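Local coordinates for ketosynthase (Streptomyces sp. MSC090213JE08, PDB 6KXD), which probably catalyses the condensation of a fatty acyl chain on acyl carrier protein with malonyl-ACP, giving a 3-oxoacyl-ACP with loss of carbon dioxide, at residues 19-22 against 27-30; 347-352 against 388-393. One frame throughout, in Å; residues are numbered along the deposited sequence.

Contact 1 (19-22 against 27-30); sequences SSIG and EYTA
The Y28 ring meets the turn 19-22 with its CD1 and CE1 carbons, and the turn atoms come at it obliquely. S19 OG lies 3.5 Å from Y28 CD1, and I21 adds its chain, CG1 being 3.9 Å from the same CD1. CE2 and CD2, on the other edge of the ring, pack on I347 and L351 of helix 341-355, while the OH is bonded to L344 O. CG stands anti to the backbone N (chi1 -176°), which carries the ring off its own helix to lie between the turn and helix 341-355, where a broad aromatic with one polar end suits both neighbours.

S19 OG does two polar jobs besides touching the ring. S19 OG accepts from I21 N at 3.1 Å, with an angle of 151° at the hydrogen. S19 OG also donates to G22 O at 2.7 Å, in the carbonyl plane on a lone pair. Without the hydroxyl, as with an alanine here, the I21 N-H and the G22 carbonyl would probably lose their shared partner, leaving the turn freer to move against Y28.

The backbone angles of G22 call for glycine: a beta carbon would be jammed against the preceding carbonyl and would also strike E27 O. The flat carboxylate of E27 lies over the glycine, OE2 being 3.6 Å from G22 CA, and the same oxygen accepts from T23 N. S19 to G22 thus form a type I beta turn braced by an ST turn, the reversal between strands 10-19 and 22-23 that leads into helix 24-34 of the ketosynthase N-terminal domain.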
ATOM      1  N   SER A  19       7.900 -17.006   9.246  1.00 45.12           N
ATOM      2  CA  SER A  19       6.919 -16.739  10.296  1.00 44.14           C
ATOM      3  C   SER A  19       7.491 -17.160  11.642  1.00 53.78           C
ATOM      4  O   SER A  19       8.469 -17.922  11.711  1.00 48.78           O
ATOM      5  CB  SER A  19       5.612 -17.451  10.014  1.00 46.42           C
ATOM      6  OG  SER A  19       5.591 -18.742  10.598  1.00 48.47           O
ATOM      7  N   SER A  20       6.799 -16.690  12.679  1.00 52.38           N
ATOM      8  CA  SER A  20       7.129 -16.935  14.057  1.00 53.63           C
ATOM      9  C   SER A  20       6.892 -18.408  14.414  1.00 46.31           C
ATOM     10  O   SER A  20       7.369 -18.795  15.453  1.00 52.64           O
ATOM     11  CB  SER A  20       6.360 -15.997  14.970  1.00 48.93           C
ATOM     12  OG  SER A  20       4.975 -16.256  14.867  1.00 48.69           O
ATOM     13  N   ILE A  21       6.168 -19.183  13.580  1.00 48.26           N
ATOM     14  CA  ILE A  21       5.858 -20.586  13.831  1.00 50.50           C
ATOM     15  C   ILE A  21       6.444 -21.497  12.749  1.00 53.02           C
ATOM     16  O   ILE A  21       6.023 -22.679  12.630  1.00 50.68           O
ATOM     17  CB  ILE A  21       4.346 -20.839  13.994  1.00 49.33           C
ATOM     18  CG1 ILE A  21       3.558 -20.720  12.683  1.00 49.73           C
ATOM     19  CG2 ILE A  21       3.800 -19.933  15.085  1.00 52.50           C
ATOM     20  CD1 ILE A  21       2.129 -21.152  12.784  1.00 50.17           C
ATOM     21  N   GLY A  22       7.390 -20.985  11.956  1.00 52.50           N
ATOM     22  CA  GLY A  22       7.958 -21.795  10.904  1.00 51.96           C
ATOM     23  C   GLY A  22       8.282 -21.019   9.637  1.00 58.22           C
ATOM     24  O   GLY A  22       7.590 -20.069   9.264  1.00 47.83           O
ATOM     25  N   GLU A  27       7.522 -26.305   7.306  1.00 52.85           N
ATOM     26  CA  GLU A  27       7.602 -25.803   8.681  1.00 50.80           C
ATOM     27  C   GLU A  27       6.284 -25.103   9.057  1.00 62.92           C
ATOM     28  O   GLU A  27       5.857 -25.163  10.201  1.00 53.23           O
ATOM     29  CB  GLU A  27       8.738 -24.804   8.839  1.00 59.94           C
ATOM     30  CG  GLU A  27      10.024 -25.314   9.466  1.00 62.31           C
ATOM     31  CD  GLU A  27      10.596 -24.350  10.506  1.00 73.07           C
ATOM     32  OE1 GLU A  27      10.525 -24.663  11.713  1.00 83.53           O
ATOM     33  OE2 GLU A  27      11.108 -23.276  10.120  1.00 75.66           O
ATOM     34  N   TYR A  28       5.656 -24.412   8.095  1.00 51.34           N
ATOM     35  CA  TYR A  28       4.513 -23.555   8.405  1.00 48.52           C
ATOM     36  C   TYR A  28       3.258 -24.404   8.488  1.00 46.66           C
ATOM     37  O   TYR A  28       2.476 -24.234   9.401  1.00 48.50           O
ATOM     38  CB  TYR A  28       4.339 -22.462   7.348  1.00 51.30           C
ATOM     39  CG  TYR A  28       3.242 -21.464   7.640  1.00 46.34           C
ATOM     40  CD1 TYR A  28       3.279 -20.695   8.783  1.00 46.58           C
ATOM     41  CD2 TYR A  28       2.221 -21.240   6.733  1.00 49.85           C
ATOM     42  CE1 TYR A  28       2.298 -19.749   9.055  1.00 46.75           C
ATOM     43  CE2 TYR A  28       1.237 -20.292   6.975  1.00 47.81           C
ATOM     44  CZ  TYR A  28       1.266 -19.560   8.151  1.00 52.44           C
ATOM     45  OH  TYR A  28       0.317 -18.602   8.384  1.00 46.79           O
ATOM     46  N   THR A  29       3.089 -25.337   7.546  1.00 48.52           N
ATOM     47  CA  THR A  29       2.016 -26.281   7.636  1.00 54.43           C
ATOM     48  C   THR A  29       2.098 -27.053   8.971  1.00 58.99           C
ATOM     49  O   THR A  29       1.051 -27.380   9.552  1.00 58.15           O
ATOM     50  CB  THR A  29       2.028 -27.263   6.468  1.00 57.01           C
ATOM     51  OG1 THR A  29       2.142 -26.508   5.258  1.00 57.52           O
ATOM     52  CG2 THR A  29       0.787 -28.120   6.443  1.00 57.05           C
ATOM     53  N   ALA A  30       3.321 -27.329   9.443  1.00 57.46           N
ATOM     54  CA  ALA A  30       3.544 -28.067  10.704  1.00 58.47           C
ATOM     55  C   ALA A  30       3.056 -27.194  11.855  1.00 64.69           C
ATOM     56  O   ALA A  30       2.264 -27.654  12.675  1.00 55.70           O
ATOM     57  CB  ALA A  30       5.003 -28.426  10.915  1.00 58.43           C
TER

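Contact 2 (347-352 against 388-393)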
ATOM      1  N   ILE A 347      -2.100 -18.006   3.262  1.00 43.89           N
ATOM      2  CA  ILE A 347      -1.319 -19.204   3.012  1.00 45.80           C
ATOM      3  C   ILE A 347      -1.887 -20.336   3.886  1.00 48.87           C
ATOM      4  O   ILE A 347      -2.112 -21.436   3.400  1.00 52.18           O
ATOM      5  CB  ILE A 347       0.178 -18.971   3.229  1.00 47.12           C
ATOM      6  CG1 ILE A 347       0.714 -18.006   2.178  1.00 44.54           C
ATOM      7  CG2 ILE A 347       0.949 -20.298   3.172  1.00 46.06           C
ATOM      8  CD1 ILE A 347       2.125 -17.546   2.444  1.00 43.18           C
ATOM      9  N   ALA A 348      -2.153 -20.026   5.155  1.00 49.83           N
ATOM     10  CA  ALA A 348      -2.762 -20.964   6.083  1.00 49.22           C
ATOM     11  C   ALA A 348      -4.058 -21.522   5.480  1.00 53.60           C
ATOM     12  O   ALA A 348      -4.287 -22.744   5.496  1.00 55.84           O
ATOM     13  CB  ALA A 348      -2.966 -20.303   7.411  1.00 48.18           C
ATOM     14  N   CYS A 349      -4.855 -20.638   4.868  1.00 49.35           N
ATOM     15  CA  CYS A 349      -6.095 -20.994   4.187  1.00 47.03           C
ATOM     16  C   CYS A 349      -5.859 -21.904   2.991  1.00 53.39           C
ATOM     17  O   CYS A 349      -6.646 -22.842   2.764  1.00 53.89           O
ATOM     18  CB  CYS A 349      -6.862 -19.768   3.724  1.00 46.95           C
ATOM     19  SG  CYS A 349      -7.599 -18.915   5.122  1.00 50.77           S
ATOM     20  N   GLY A 350      -4.818 -21.610   2.216  1.00 51.49           N
ATOM     21  CA  GLY A 350      -4.547 -22.424   1.087  1.00 55.21           C
ATOM     22  C   GLY A 350      -4.082 -23.803   1.521  1.00 47.77           C
ATOM     23  O   GLY A 350      -4.403 -24.806   0.887  1.00 51.67           O
ATOM     24  N   LEU A 351      -3.275 -23.828   2.581  1.00 51.27           N
ATOM     25  CA  LEU A 351      -2.684 -25.064   3.101  1.00 48.58           C
ATOM     26  C   LEU A 351      -3.784 -25.904   3.764  1.00 56.28           C
ATOM     27  O   LEU A 351      -3.788 -27.162   3.690  1.00 53.94           O
ATOM     28  CB  LEU A 351      -1.593 -24.677   4.086  1.00 50.60           C
ATOM     29  CG  LEU A 351      -0.299 -24.178   3.462  1.00 49.15           C
ATOM     30  CD1 LEU A 351       0.664 -23.696   4.529  1.00 49.60           C
ATOM     31  CD2 LEU A 351       0.343 -25.254   2.581  1.00 50.35           C
ATOM     32  N   ALA A 352      -4.734 -25.204   4.386  1.00 56.74           N
ATOM     33  CA  ALA A 352      -5.871 -25.825   5.028  1.00 54.35           C
ATOM     34  C   ALA A 352      -6.680 -26.549   3.965  1.00 57.51           C
ATOM     35  O   ALA A 352      -7.077 -27.696   4.212  1.00 53.65           O
ATOM     36  CB  ALA A 352      -6.719 -24.826   5.765  1.00 53.09           C
ATOM     37  N   VAL A 388     -12.553 -21.494   1.583  1.00 50.56           N
ATOM     38  CA  VAL A 388     -12.180 -20.837   2.808  1.00 47.82           C
ATOM     39  C   VAL A 388     -12.221 -19.317   2.595  1.00 47.70           C
ATOM     40  O   VAL A 388     -11.885 -18.825   1.546  1.00 52.50           O
ATOM     41  CB  VAL A 388     -10.800 -21.295   3.301  1.00 51.47           C
ATOM     42  CG1 VAL A 388     -10.434 -20.634   4.615  1.00 51.26           C
ATOM     43  CG2 VAL A 388     -10.706 -22.806   3.418  1.00 55.40           C
ATOM     44  N   GLN A 389     -12.734 -18.622   3.606  1.00 50.10           N
ATOM     45  CA  GLN A 389     -12.748 -17.166   3.671  1.00 52.31           C
ATOM     46  C   GLN A 389     -11.628 -16.709   4.614  1.00 52.88           C
ATOM     47  O   GLN A 389     -11.456 -17.196   5.715  1.00 45.18           O
ATOM     48  CB  GLN A 389     -14.135 -16.689   4.086  1.00 49.84           C
ATOM     49  CG  GLN A 389     -14.204 -15.217   4.441  1.00 48.91           C
ATOM     50  CD  GLN A 389     -15.601 -14.869   4.898  1.00 50.47           C
ATOM     51  OE1 GLN A 389     -16.584 -15.361   4.356  1.00 57.33           O
ATOM     52  NE2 GLN A 389     -15.700 -14.022   5.899  1.00 48.45           N
ATOM     53  N   ASN A 390     -10.824 -15.768   4.130  1.00 43.72           N
ATOM     54  CA  ASN A 390      -9.816 -15.167   4.943  1.00 45.88           C
ATOM     55  C   ASN A 390     -10.133 -13.687   5.110  1.00 47.44           C
ATOM     56  O   ASN A 390     -10.067 -12.939   4.142  1.00 44.34           O
ATOM     57  CB  ASN A 390      -8.450 -15.318   4.276  1.00 46.04           C
ATOM     58  CG  ASN A 390      -7.292 -14.806   5.100  1.00 50.79           C
ATOM     59  OD1 ASN A 390      -7.155 -15.169   6.278  1.00 46.25           O
ATOM     60  ND2 ASN A 390      -6.431 -14.009   4.469  1.00 45.85           N
ATOM     61  N   ASN A 391     -10.409 -13.296   6.355  1.00 46.00           N
ATOM     62  CA  ASN A 391     -10.802 -12.001   6.718  1.00 43.51           C
ATOM     63  C   ASN A 391      -9.590 -11.170   7.111  1.00 44.92           C
ATOM     64  O   ASN A 391      -8.594 -11.646   7.661  1.00 40.76           O
ATOM     65  CB  ASN A 391     -11.727 -11.951   7.930  1.00 41.45           C
ATOM     66  CG  ASN A 391     -13.125 -12.457   7.659  1.00 44.83           C
ATOM     67  OD1 ASN A 391     -13.461 -12.870   6.554  1.00 45.57           O
ATOM     68  ND2 ASN A 391     -13.954 -12.413   8.687  1.00 45.66           N
ATOM     69  N   SER A 392      -9.749  -9.863   6.910  1.00 38.40           N
ATOM     70  CA  SER A 392      -8.781  -8.958   7.382  1.00 38.73           C
ATOM     71  C   SER A 392      -9.442  -7.593   7.446  1.00 40.42           C
ATOM     72  O   SER A 392     -10.279  -7.270   6.608  1.00 42.54           O
ATOM     73  CB  SER A 392      -7.548  -8.963   6.522  1.00 43.55           C
ATOM     74  OG  SER A 392      -7.791  -8.243   5.320  1.00 43.70           O
ATOM     75  N   SER A 393      -9.116  -6.880   8.522  1.00 43.34           N
ATOM     76  CA  SER A 393      -9.584  -5.566   8.792  1.00 39.99           C
ATOM     77  C   SER A 393      -8.361  -4.799   9.251  1.00 45.72           C
ATOM     78  O   SER A 393      -7.396  -5.409   9.709  1.00 52.36           O
ATOM     79  CB  SER A 393     -10.674  -5.535   9.832  1.00 42.42           C
ATOM     80  OG  SER A 393     -11.815  -6.209   9.344  1.00 45.11           O
TER
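N390, whose CB rests 3.8 Å from C349 SG, carries an amide gripped at both ends: ND2 is bonded to N174 OD1 and to S342 O, and OD1 to S299 OG. These bonds settle which way round the amide lies, and an asparagine suits a buried place that offers acceptors at one end and a hydroxyl at the other. N390 OD1 itself comes 3.9 Å from C349 SG without bonding to it.

The closest touch between helix and strand is C349 SG on V388 CG1, at 3.4 Å, a tight contact. V388 sends CG1 anti to its own nitrogen (chi1 -178°), which brings that methyl against the sulfur and also within 3.8 Å of C349 CB. The thiol thus packs against both V388 and N390, two residues whose side chains leave the strand on the same side. The small cysteine is consistent with the short 8.7 Å between the axes of segments 347-352 and 388-393, which run nearly antiparallel at 169°.

On the far side of the strand Q389 NE2 donates to N391 OD1 at 2.6 Å, a fairly straight bond (163°) close to the plane of the Q389 amide; Q389 OE1 bonds to Y320 OH, and N391 ND2 to E312 OE1. The chemistry is therefore divided: the polar ends are bonded within the strand or to residues around the pair, while across the contact the two segments meet by packing on one sulfur.

Contact 1 closes before contact 2 opens along the chain, yet their centres lie only 15 Å apart and they touch directly. Helix 341-355 joins them: C349 turns to strand 387-394, while I347, A348 and L351 meet helix 24-34. L351 CD1 packs 3.6 Å from Y28 CD2, and A348 CB 3.8 Å from Y28 OH. Strand 10-19, which leads into contact 1, is linked to strand 387-394 through the curled, branched sheet system, by way of strands 255-264 and 398-405. An early strand-turn-helix unit and a late helix and strand thus pack in one core, consistent with the layered alpha-beta-alpha-beta-alpha sandwich of the thiolase fold. Both contacts are internal to the subunit, touching no other chain.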